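Local coordinates for protein globin (Bacillus anthracis, PDB 5V3T) that probably binds oxygen through a haem group, as expected of a group II truncated haemoglobin, and is seen here with cyanide in the haem pocket, at residues 107-110 against 111-115; 4-7 against 8-12. All blocks are in the same frame, centred on the assembly; numbering follows the deposited sequence.

Contact 1: 107-110 against 111-115; sequences IREF and VFERL
F110 and R114, one helical turn apart, make the closest side-chain approach between 107-110 and 111-115. The arginine runs alongside the ring and points the same way; R114 NE comes to 3.3 Å from F110 CZ, and R114 CD lies 3.7 Å from F110 CE2. The ring and guanidinium planes are turned 42° apart, with F110 CZ at the guanidinium edge, so the groups are not stacked flat. Two different first torsions bring them together: the phenylalanine swings its CG opposite the backbone N (chi1 -176°), whereas the arginine keeps its own beside the N and then extends as far as NE.

The apolar contacts centre on V111, which is buried. I107 and V111 are also neighbours side by side, with I107 CD1 3.8 Å from V111 CG2, and the same methyl reaches within 4.3 Å of F110 CD2. This branch thus meets I107 one turn back and the ring of its own neighbour, F110.

Among the charged groups, E109 OE1 stands 4.5 Å from E113 OE2. These like charges are probably mildly unfavourable to each other, though both residues are exposed and solvent should screen them.

Backbone hydrogen bonds fix the spacing of the pairs four residues apart. V111 N donates to I107 O at 2.9 Å with an N-H...O angle of 168°, and the bond from R114 N to F110 O is longer, at 3.2 Å; F112 and E113 continue the i to i-4 pattern of an alpha-helix.

The segments belong to helix 105-122, the H helix of the truncated globin fold. R108 reaches D99 through a salt bridge and V103 O through a hydrogen bond; V111 and F112 face helix 84-101, R114 and L115 touch helix 44-57, and I107 and F110 meet helix 8-11.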
ATOM      1  N   ILE A 107      22.677 -17.023  -4.198  1.00 30.09           N
ATOM      2  CA  ILE A 107      21.260 -16.839  -3.873  1.00 33.70           C
ATOM      3  C   ILE A 107      21.036 -15.476  -3.182  1.00 33.55           C
ATOM      4  O   ILE A 107      20.014 -14.811  -3.406  1.00 28.32           O
ATOM      5  CB  ILE A 107      20.704 -17.996  -3.005  1.00 30.08           C
ATOM      6  CG1 ILE A 107      19.187 -17.870  -2.856  1.00 29.68           C
ATOM      7  CG2 ILE A 107      21.370 -18.048  -1.631  1.00 26.73           C
ATOM      8  CD1 ILE A 107      18.448 -17.704  -4.178  1.00 33.62           C
ATOM      9  N   ARG A 108      21.988 -15.034  -2.368  1.00 26.93           N
ATOM     10  CA  ARG A 108      21.829 -13.710  -1.768  1.00 28.47           C
ATOM     11  C   ARG A 108      21.785 -12.641  -2.846  1.00 26.33           C
ATOM     12  O   ARG A 108      20.909 -11.773  -2.837  1.00 34.63           O
ATOM     13  CB  ARG A 108      22.945 -13.415  -0.773  1.00 32.42           C
ATOM     14  CG  ARG A 108      22.809 -12.017  -0.119  1.00 31.23           C
ATOM     15  CD  ARG A 108      24.152 -11.542   0.427  1.00 35.83           C
ATOM     16  NE  ARG A 108      24.094 -10.205   1.025  1.00 38.69           N
ATOM     17  CZ  ARG A 108      23.800  -9.962   2.297  1.00 36.85           C
ATOM     18  NH1 ARG A 108      23.533 -10.967   3.114  1.00 35.64           N
ATOM     19  NH2 ARG A 108      23.787  -8.710   2.756  1.00 31.89           N
ATOM     20  N   GLU A 109      22.723 -12.705  -3.782  1.00 30.36           N
ATOM     21  CA  GLU A 109      22.792 -11.704  -4.826  1.00 32.33           C
ATOM     22  C   GLU A 109      21.562 -11.768  -5.711  1.00 42.39           C
ATOM     23  O   GLU A 109      21.021 -10.727  -6.088  1.00 37.66           O
ATOM     24  CB  GLU A 109      24.071 -11.857  -5.654  1.00 36.11           C
ATOM     25  CG  GLU A 109      25.371 -11.901  -4.821  1.00 53.67           C
ATOM     26  CD  GLU A 109      25.503 -10.760  -3.797  1.00 62.50           C
ATOM     27  OE1 GLU A 109      24.955  -9.659  -4.024  1.00 72.18           O
ATOM     28  OE2 GLU A 109      26.174 -10.960  -2.760  1.00 63.87           O
ATOM     29  N   PHE A 110      21.114 -12.977  -6.033  1.00 37.34           N
ATOM     30  CA  PHE A 110      19.888 -13.157  -6.808  1.00 35.94           C
ATOM     31  C   PHE A 110      18.692 -12.472  -6.134  1.00 35.32           C
ATOM     32  O   PHE A 110      18.011 -11.629  -6.735  1.00 34.21           O
ATOM     33  CB  PHE A 110      19.600 -14.643  -7.018  1.00 33.31           C
ATOM     34  CG  PHE A 110      18.399 -14.915  -7.887  1.00 37.89           C
ATOM     35  CD1 PHE A 110      18.520 -14.938  -9.266  1.00 48.56           C
ATOM     36  CD2 PHE A 110      17.155 -15.155  -7.327  1.00 35.05           C
ATOM     37  CE1 PHE A 110      17.415 -15.191 -10.079  1.00 49.27           C
ATOM     38  CE2 PHE A 110      16.045 -15.407  -8.128  1.00 37.22           C
ATOM     39  CZ  PHE A 110      16.179 -15.425  -9.509  1.00 44.46           C
ATOM     40  N   VAL A 111      18.453 -12.814  -4.872  1.00 30.04           N
ATOM     41  CA  VAL A 111      17.280 -12.322  -4.173  1.00 29.52           C
ATOM     42  C   VAL A 111      17.395 -10.814  -3.916  1.00 32.00           C
ATOM     43  O   VAL A 111      16.426 -10.070  -4.098  1.00 30.57           O
ATOM     44  CB  VAL A 111      17.063 -13.070  -2.836  1.00 30.51           C
ATOM     45  CG1 VAL A 111      15.956 -12.395  -2.016  1.00 27.94           C
ATOM     46  CG2 VAL A 111      16.732 -14.546  -3.088  1.00 25.77           C
ATOM     47  N   PHE A 112      18.579 -10.354  -3.539  1.00 31.40           N
ATOM     48  CA  PHE A 112      18.714  -8.938  -3.212  1.00 28.28           C
ATOM     49  C   PHE A 112      18.516  -8.065  -4.449  1.00 34.14           C
ATOM     50  O   PHE A 112      17.862  -7.027  -4.377  1.00 36.86           O
ATOM     51  CB  PHE A 112      20.060  -8.625  -2.590  1.00 30.51           C
ATOM     52  CG  PHE A 112      20.166  -7.202  -2.133  1.00 37.51           C
ATOM     53  CD1 PHE A 112      19.715  -6.832  -0.879  1.00 37.75           C
ATOM     54  CD2 PHE A 112      20.657  -6.223  -2.977  1.00 41.65           C
ATOM     55  CE1 PHE A 112      19.791  -5.509  -0.461  1.00 40.58           C
ATOM     56  CE2 PHE A 112      20.726  -4.902  -2.566  1.00 37.02           C
ATOM     57  CZ  PHE A 112      20.294  -4.554  -1.306  1.00 38.27           C
ATOM     58  N   GLU A 113      19.081  -8.484  -5.580  1.00 33.32           N
ATOM     59  CA  GLU A 113      18.950  -7.715  -6.814  1.00 36.28           C
ATOM     60  C   GLU A 113      17.512  -7.669  -7.303  1.00 43.69           C
ATOM     61  O   GLU A 113      17.079  -6.635  -7.825  1.00 41.07           O
ATOM     62  CB  GLU A 113      19.870  -8.265  -7.896  1.00 39.51           C
ATOM     63  CG  GLU A 113      21.314  -7.885  -7.649  1.00 54.18           C
ATOM     64  CD  GLU A 113      22.278  -8.611  -8.560  1.00 69.95           C
ATOM     65  OE1 GLU A 113      21.873  -8.992  -9.681  1.00 77.13           O
ATOM     66  OE2 GLU A 113      23.438  -8.812  -8.138  1.00 68.02           O
ATOM     67  N   ARG A 114      16.754  -8.756  -7.129  1.00 35.03           N
ATOM     68  CA  ARG A 114      15.334  -8.675  -7.458  1.00 35.31           C
ATOM     69  C   ARG A 114      14.606  -7.709  -6.539  1.00 30.27           C
ATOM     70  O   ARG A 114      13.803  -6.884  -6.995  1.00 28.17           O
ATOM     71  CB  ARG A 114      14.622 -10.027  -7.367  1.00 36.11           C
ATOM     72  CG  ARG A 114      14.830 -10.959  -8.525  1.00 47.45           C
ATOM     73  CD  ARG A 114      14.052 -12.235  -8.277  1.00 46.30           C
ATOM     74  NE  ARG A 114      13.910 -12.998  -9.503  1.00 63.09           N
ATOM     75  CZ  ARG A 114      12.787 -13.046 -10.208  1.00 73.90           C
ATOM     76  NH1 ARG A 114      11.714 -12.392  -9.784  1.00 69.72           N
ATOM     77  NH2 ARG A 114      12.732 -13.761 -11.324  1.00 88.40           N
ATOM     78  N   LEU A 115      14.900  -7.804  -5.249  1.00 30.99           N
ATOM     79  CA  LEU A 115      14.247  -6.940  -4.278  1.00 34.94           C
ATOM     80  C   LEU A 115      14.568  -5.463  -4.512  1.00 34.02           C
ATOM     81  O   LEU A 115      13.698  -4.595  -4.337  1.00 28.98           O
ATOM     82  CB  LEU A 115      14.656  -7.362  -2.869  1.00 29.26           C
ATOM     83  CG  LEU A 115      14.112  -8.699  -2.376  1.00 29.28           C
ATOM     84  CD1 LEU A 115      14.582  -8.980  -0.957  1.00 30.14           C
ATOM     85  CD2 LEU A 115      12.602  -8.658  -2.417  1.00 31.46           C
TER

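Contact 2: 4-7 against 8-12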
ATOM      1  N   GLN A   4      16.420 -31.597 -11.452  1.00 59.98           N
ATOM      2  CA  GLN A   4      15.862 -30.298 -11.099  1.00 59.22           C
ATOM      3  C   GLN A   4      16.850 -29.432 -10.334  1.00 64.83           C
ATOM      4  O   GLN A   4      17.313 -29.805  -9.255  1.00 65.46           O
ATOM      5  CB  GLN A   4      14.579 -30.465 -10.274  1.00 57.17           C
ATOM      6  CG  GLN A   4      13.355 -30.896 -11.085  1.00 59.93           C
ATOM      7  CD  GLN A   4      12.800 -29.779 -11.963  1.00 59.51           C
ATOM      8  OE1 GLN A   4      13.171 -28.612 -11.823  1.00 61.47           O
ATOM      9  NE2 GLN A   4      11.904 -30.139 -12.873  1.00 67.99           N
ATOM     10  N   PRO A   5      17.181 -28.266 -10.902  1.00 52.50           N
ATOM     11  CA  PRO A   5      17.863 -27.249 -10.108  1.00 43.80           C
ATOM     12  C   PRO A   5      16.923 -26.813  -9.006  1.00 49.00           C
ATOM     13  O   PRO A   5      15.709 -26.949  -9.149  1.00 48.88           O
ATOM     14  CB  PRO A   5      18.149 -26.136 -11.112  1.00 57.10           C
ATOM     15  CG  PRO A   5      17.102 -26.294 -12.161  1.00 58.92           C
ATOM     16  CD  PRO A   5      16.735 -27.748 -12.208  1.00 55.02           C
ATOM     17  N   MET A   6      17.464 -26.306  -7.911  1.00 43.86           N
ATOM     18  CA  MET A   6      16.608 -25.866  -6.838  1.00 41.43           C
ATOM     19  C   MET A   6      15.953 -24.561  -7.262  1.00 45.04           C
ATOM     20  O   MET A   6      16.487 -23.811  -8.081  1.00 46.40           O
ATOM     21  CB  MET A   6      17.418 -25.646  -5.553  1.00 37.97           C
ATOM     22  CG  MET A   6      18.154 -26.891  -5.064  1.00 48.87           C
ATOM     23  SD  MET A   6      19.165 -26.564  -3.598  1.00 68.57           S
ATOM     24  CE  MET A   6      17.892 -26.275  -2.398  1.00 38.15           C
ATOM     25  N   THR A   7      14.769 -24.317  -6.727  1.00 38.47           N
ATOM     26  CA  THR A   7      14.122 -23.030  -6.896  1.00 34.69           C
ATOM     27  C   THR A   7      14.870 -22.044  -6.010  1.00 39.28           C
ATOM     28  O   THR A   7      15.539 -22.460  -5.062  1.00 36.25           O
ATOM     29  CB  THR A   7      12.651 -23.093  -6.506  1.00 38.87           C
ATOM     30  OG1 THR A   7      12.548 -23.373  -5.109  1.00 44.28           O
ATOM     31  CG2 THR A   7      11.952 -24.194  -7.268  1.00 38.97           C
ATOM     32  N   PRO A   8      14.811 -20.745  -6.339  1.00 35.50           N
ATOM     33  CA  PRO A   8      15.405 -19.749  -5.434  1.00 30.21           C
ATOM     34  C   PRO A   8      14.897 -19.927  -4.000  1.00 35.57           C
ATOM     35  O   PRO A   8      15.661 -19.786  -3.047  1.00 33.83           O
ATOM     36  CB  PRO A   8      14.925 -18.421  -6.020  1.00 29.97           C
ATOM     37  CG  PRO A   8      14.756 -18.704  -7.490  1.00 32.91           C
ATOM     38  CD  PRO A   8      14.302 -20.143  -7.590  1.00 37.35           C
ATOM     39  N   PHE A   9      13.619 -20.267  -3.865  1.00 34.92           N
ATOM     40  CA  PHE A   9      13.000 -20.504  -2.565  1.00 29.83           C
ATOM     41  C   PHE A   9      13.699 -21.648  -1.838  1.00 34.67           C
ATOM     42  O   PHE A   9      14.037 -21.532  -0.663  1.00 32.37           O
ATOM     43  CB  PHE A   9      11.504 -20.795  -2.749  1.00 35.77           C
ATOM     44  CG  PHE A   9      10.790 -21.212  -1.487  1.00 37.10           C
ATOM     45  CD1 PHE A   9      10.665 -20.344  -0.415  1.00 38.49           C
ATOM     46  CD2 PHE A   9      10.187 -22.455  -1.405  1.00 43.58           C
ATOM     47  CE1 PHE A   9       9.993 -20.730   0.736  1.00 38.07           C
ATOM     48  CE2 PHE A   9       9.509 -22.844  -0.263  1.00 48.10           C
ATOM     49  CZ  PHE A   9       9.408 -21.980   0.807  1.00 47.70           C
ATOM     50  N   GLU A  10      13.922 -22.741  -2.553  1.00 30.57           N
ATOM     51  CA  GLU A  10      14.655 -23.876  -2.010  1.00 29.21           C
ATOM     52  C   GLU A  10      16.097 -23.466  -1.692  1.00 38.58           C
ATOM     53  O   GLU A  10      16.618 -23.760  -0.607  1.00 31.57           O
ATOM     54  CB  GLU A  10      14.624 -25.048  -2.993  1.00 31.04           C
ATOM     55  CG  GLU A  10      13.248 -25.664  -3.115  1.00 41.33           C
ATOM     56  CD  GLU A  10      13.152 -26.697  -4.217  1.00 46.65           C
ATOM     57  OE1 GLU A  10      13.840 -26.545  -5.250  1.00 46.02           O
ATOM     58  OE2 GLU A  10      12.379 -27.659  -4.049  1.00 52.49           O
ATOM     59  N   ALA A  11      16.721 -22.766  -2.635  1.00 33.19           N
ATOM     60  CA  ALA A  11      18.124 -22.396  -2.538  1.00 35.90           C
ATOM     61  C   ALA A  11      18.410 -21.584  -1.279  1.00 29.09           C
ATOM     62  O   ALA A  11      19.494 -21.690  -0.706  1.00 31.72           O
ATOM     63  CB  ALA A  11      18.549 -21.611  -3.772  1.00 35.67           C
ATOM     64  N   ILE A  12      17.445 -20.774  -0.859  1.00 24.87           N
ATOM     65  CA  ILE A  12      17.649 -19.847   0.264  1.00 25.65           C
ATOM     66  C   ILE A  12      17.388 -20.557   1.599  1.00 26.20           C
ATOM     67  O   ILE A  12      17.673 -20.021   2.661  1.00 29.77           O
ATOM     68  CB  ILE A  12      16.748 -18.580   0.144  1.00 23.20           C
ATOM     69  CG1 ILE A  12      17.380 -17.391   0.894  1.00 23.90           C
ATOM     70  CG2 ILE A  12      15.328 -18.847   0.626  1.00 21.91           C
ATOM     71  CD1 ILE A  12      16.547 -16.065   0.826  1.00 26.17           C
TER
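T7 and E10 exchange hydrogen bonds at the start of helix 8-11, and the reciprocity defines a capping box. The hydroxyl T7 OG1 accepts from E10 N at 3.0 Å, with an N-H...O angle of 161°. In return T7 N donates to E10 OE1 at 2.8 Å; this donor meets the carboxylate oxygen on the anti side and stands 23° out of the carboxylate plane. A chi1 of 65° places the hydroxyl between the backbone N and the carbonyl carbon of T7, turned toward the first turn, while CG2 comes to 3.6 Å from E10 OE1. Beyond its CG the glutamate is extended, which carries the carboxylate back past the threonine; the two side chains cross obliquely, and E10 CG lies 3.1 Å from T7 OG1.

One step outward, the helical bond from A11 N to T7 O, 2.7 Å long, is nearly in line with the carbonyl and closes the first turn. M6 covers another side of it. Its chain bends at the thioether, so that the terminal methyl M6 CE lies 3.5 Å from E10 CB and 3.3 Å from E10 O.

Further out, P8 occupies the first position of the helix, where its lack of an N-H costs no helical bond. F9 turns inward toward L58 of a loop and I18 of helix 14-31, and T7 OG1 lies 3.6 Å from F9 CB, off the edge of the ring. A backbone hydrogen bond joins F9 to L58, and I12 touches C17.

Chemically, the box gives E10 N a side-chain acceptor in the first turn. The negative carboxylate at this N-terminal end is probably favoured by the helix dipole, and the T7 N-H should help to stabilise its charge.

Overall arrangement
From the N terminus, contact 2 comes first: 4-7 leads directly into 8-12, and the contact closes a single turn where the extended arm enters the short first helix. The chain then runs through five helices, from 14-31 to 84-101, before contact 1 closes further single turns within helix 105-122. The two are in series, neither nested nor crossing, yet they touch in space, their centres being about 13 Å apart. F110 CE2 packs 3.6 Å from P8 CG, and I107 CG1 lies 3.9 Å from A11 CB. The N-terminal turn is thereby joined to the last long helix of the globin fold.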